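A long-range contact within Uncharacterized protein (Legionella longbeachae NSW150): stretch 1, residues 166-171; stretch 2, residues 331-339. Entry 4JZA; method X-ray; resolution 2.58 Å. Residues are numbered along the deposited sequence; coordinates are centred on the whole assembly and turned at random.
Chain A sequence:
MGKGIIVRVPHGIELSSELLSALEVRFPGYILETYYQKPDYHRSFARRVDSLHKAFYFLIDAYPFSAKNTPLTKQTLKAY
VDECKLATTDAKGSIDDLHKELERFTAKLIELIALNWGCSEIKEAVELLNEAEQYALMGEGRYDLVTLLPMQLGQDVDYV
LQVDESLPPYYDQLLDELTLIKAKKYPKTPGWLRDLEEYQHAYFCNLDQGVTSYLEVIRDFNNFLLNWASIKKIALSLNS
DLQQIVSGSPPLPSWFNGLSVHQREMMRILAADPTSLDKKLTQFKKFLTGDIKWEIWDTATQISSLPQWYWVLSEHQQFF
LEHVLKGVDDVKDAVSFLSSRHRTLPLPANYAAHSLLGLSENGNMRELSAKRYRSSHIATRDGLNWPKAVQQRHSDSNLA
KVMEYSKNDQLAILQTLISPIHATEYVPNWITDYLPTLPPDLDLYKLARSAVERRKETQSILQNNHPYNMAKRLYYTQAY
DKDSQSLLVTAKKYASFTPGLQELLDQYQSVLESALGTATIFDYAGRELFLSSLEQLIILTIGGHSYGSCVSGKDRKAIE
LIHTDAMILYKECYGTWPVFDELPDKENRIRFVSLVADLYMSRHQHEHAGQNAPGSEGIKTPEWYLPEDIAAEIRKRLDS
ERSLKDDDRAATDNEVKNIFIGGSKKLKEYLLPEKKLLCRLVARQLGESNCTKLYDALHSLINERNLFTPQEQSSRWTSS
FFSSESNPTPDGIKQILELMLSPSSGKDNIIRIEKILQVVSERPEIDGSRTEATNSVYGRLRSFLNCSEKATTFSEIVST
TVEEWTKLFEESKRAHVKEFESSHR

Stretch 1 (166-171) SLPPYY
Stretch 2, residues 331-339: VKDAVSFLS

Two segments of one chain, at least 162 residues apart where they touch, pack without a hydrogen bond between them and bury 329 Å² in all. The second begins with a 3-10 segment, with Ala 334 N hydrogen-bonded to Val 331 O and Val 335 N to Lys 332 O, both at 3.1 Å; Phe 337 (-170/138) and Leu 338 (-125/128) are extended. The first segment is largely extended.

Ser 166 (-66/142, chi1 t) directs its CA-to-CB bond toward the other segment but stays out of contact. Leu 167 (-126/134; chi1 m, chi2 t) points its CA-to-CB bond away. Pro 168 (-67/130) lies across from Ser 336: its CA is 5.1 Å from Ser 336 CA and 3.9 Å from Ser 336 O.

Pro 169 bends the chain at -94/-8. Lacking an amide proton, it can offer nearby carbonyls only carbon: its CD comes within 3.0 Å of Ser 336 O, and its CG lies 3.5 Å from Val 335 O. The same CG, in a C-gamma endo ring, meets Leu 338 CD1 at 4.2 Å.

Tyr 170 (-71/157) is covered most, losing 93 Å² to the other segment. Its CA is 6.7 Å from Val 335 CA. With chi1 p (49°) and chi2 80°, its ring has Lys 332 CB over one face, 3.8 Å from the ring centroid and 14° off the normal, in a CH-pi contact. A long aliphatic chain suits this place: Lys 332 CD passes 3.6 Å from Tyr 170 OH, while the end of the lysine leads away and Lys 332 NZ makes a long salt bridge, 3.7 Å, to Asp 333 OD1. Val 335 O borders the ring edge, 3.6 Å from Tyr 170 CD2, and Val 335 CG2 packs 4.1 Å from Tyr 170 CB.

Tyr 171 (-141/159, chi1 p) makes no contact and occupies the N-cap position, right before a helix.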

# COMPACT_ATOMS: atom_id res chain seq x y z
N SER A 166 -5.44 -10.53 -15.97
CA SER A 166 -5.87 -9.31 -15.32
C SER A 166 -7.17 -8.77 -15.96
O SER A 166 -7.33 -8.79 -17.22
CB SER A 166 -4.80 -8.25 -15.52
OG SER A 166 -5.01 -7.15 -14.66
N LEU A 167 -8.03 -8.24 -15.10
CA LEU A 167 -9.37 -7.88 -15.48
C LEU A 167 -9.67 -6.43 -15.13
O LEU A 167 -9.39 -5.99 -14.04
CB LEU A 167 -10.36 -8.79 -14.74
CG LEU A 167 -10.37 -10.27 -15.13
CD1 LEU A 167 -11.32 -11.04 -14.26
CD2 LEU A 167 -10.77 -10.44 -16.58
N PRO A 168 -10.26 -5.67 -16.06
CA PRO A 168 -10.45 -4.27 -15.67
C PRO A 168 -11.42 -4.18 -14.55
O PRO A 168 -12.43 -4.85 -14.62
CB PRO A 168 -11.03 -3.65 -16.91
CG PRO A 168 -11.31 -4.78 -17.86
CD PRO A 168 -10.36 -5.85 -17.52
N PRO A 169 -11.08 -3.46 -13.48
CA PRO A 169 -11.90 -3.42 -12.29
C PRO A 169 -12.88 -2.27 -12.24
O PRO A 169 -13.69 -2.21 -11.31
CB PRO A 169 -10.88 -3.24 -11.21
CG PRO A 169 -9.81 -2.43 -11.86
CD PRO A 169 -9.73 -2.93 -13.23
N TYR A 170 -12.79 -1.33 -13.19
CA TYR A 170 -13.71 -0.18 -13.23
C TYR A 170 -15.12 -0.57 -13.66
O TYR A 170 -15.33 -1.58 -14.28
CB TYR A 170 -13.18 0.92 -14.14
CG TYR A 170 -12.73 0.45 -15.48
CD1 TYR A 170 -13.63 0.19 -16.48
CD2 TYR A 170 -11.38 0.30 -15.75
CE1 TYR A 170 -13.20 -0.24 -17.73
CE2 TYR A 170 -10.94 -0.14 -16.98
CZ TYR A 170 -11.86 -0.41 -17.96
OH TYR A 170 -11.41 -0.84 -19.17
N TYR A 171 -16.08 0.27 -13.29
CA TYR A 171 -17.47 0.13 -13.65
C TYR A 171 -18.00 1.55 -13.94
O TYR A 171 -17.40 2.55 -13.51
CB TYR A 171 -18.25 -0.55 -12.52
CG TYR A 171 -18.05 0.05 -11.16
CD1 TYR A 171 -16.94 -0.28 -10.41
CD2 TYR A 171 -18.97 0.96 -10.60
CE1 TYR A 171 -16.74 0.26 -9.16
CE2 TYR A 171 -18.74 1.51 -9.32
CZ TYR A 171 -17.62 1.14 -8.62
OH TYR A 171 -17.33 1.63 -7.38
N VAL A 331 -10.61 8.04 -18.82
CA VAL A 331 -10.37 7.92 -17.41
C VAL A 331 -10.18 6.45 -17.02
O VAL A 331 -9.60 6.16 -15.97
CB VAL A 331 -11.48 8.56 -16.58
CG1 VAL A 331 -11.46 10.05 -16.78
CG2 VAL A 331 -12.85 8.00 -16.95
N LYS A 332 -10.68 5.54 -17.85
CA LYS A 332 -10.53 4.12 -17.56
C LYS A 332 -9.08 3.63 -17.61
O LYS A 332 -8.69 2.71 -16.88
CB LYS A 332 -11.45 3.27 -18.44
CG LYS A 332 -11.06 3.07 -19.89
CD LYS A 332 -12.20 2.32 -20.61
CE LYS A 332 -11.96 2.10 -22.11
NZ LYS A 332 -10.54 1.84 -22.48
N ASP A 333 -8.26 4.31 -18.39
CA ASP A 333 -6.84 4.01 -18.41
C ASP A 333 -6.06 4.43 -17.18
O ASP A 333 -4.89 4.09 -17.02
CB ASP A 333 -6.23 4.64 -19.65
CG ASP A 333 -6.79 4.06 -20.92
OD1 ASP A 333 -7.43 2.99 -20.88
OD2 ASP A 333 -6.61 4.69 -21.97
N ALA A 334 -6.68 5.22 -16.31
CA ALA A 334 -6.07 5.56 -15.07
C ALA A 334 -6.33 4.48 -14.00
O ALA A 334 -5.73 4.52 -12.93
CB ALA A 334 -6.63 6.88 -14.58
N VAL A 335 -7.26 3.57 -14.24
CA VAL A 335 -7.65 2.66 -13.19
C VAL A 335 -7.82 1.23 -13.71
O VAL A 335 -8.77 0.53 -13.34
CB VAL A 335 -8.92 3.13 -12.47
CG1 VAL A 335 -8.64 4.39 -11.63
CG2 VAL A 335 -10.01 3.40 -13.46
N SER A 336 -6.86 0.79 -14.54
CA SER A 336 -6.99 -0.49 -15.19
C SER A 336 -6.70 -1.67 -14.30
O SER A 336 -7.03 -2.80 -14.64
CB SER A 336 -6.13 -0.56 -16.44
OG SER A 336 -4.78 -0.73 -16.12
N PHE A 337 -6.11 -1.40 -13.14
CA PHE A 337 -5.54 -2.41 -12.24
C PHE A 337 -5.20 -1.73 -10.94
O PHE A 337 -4.67 -0.65 -10.96
CB PHE A 337 -4.25 -2.93 -12.83
CG PHE A 337 -3.28 -3.49 -11.81
CD1 PHE A 337 -3.67 -4.50 -10.95
CD2 PHE A 337 -1.96 -3.02 -11.73
CE1 PHE A 337 -2.79 -5.06 -10.05
CE2 PHE A 337 -1.07 -3.58 -10.82
CZ PHE A 337 -1.49 -4.60 -9.99
N LEU A 338 -5.49 -2.36 -9.83
CA LEU A 338 -5.15 -1.83 -8.51
C LEU A 338 -4.32 -2.87 -7.75
O LEU A 338 -4.73 -4.00 -7.61
CB LEU A 338 -6.43 -1.52 -7.71
CG LEU A 338 -6.96 -0.12 -7.91
CD1 LEU A 338 -7.61 0.04 -9.24
CD2 LEU A 338 -7.94 0.24 -6.81
N SER A 339 -3.18 -2.47 -7.24
CA SER A 339 -2.43 -3.26 -6.31
C SER A 339 -3.28 -3.71 -5.11
O SER A 339 -4.13 -2.98 -4.62
CB SER A 339 -1.27 -2.40 -5.80
OG SER A 339 -0.73 -2.90 -4.56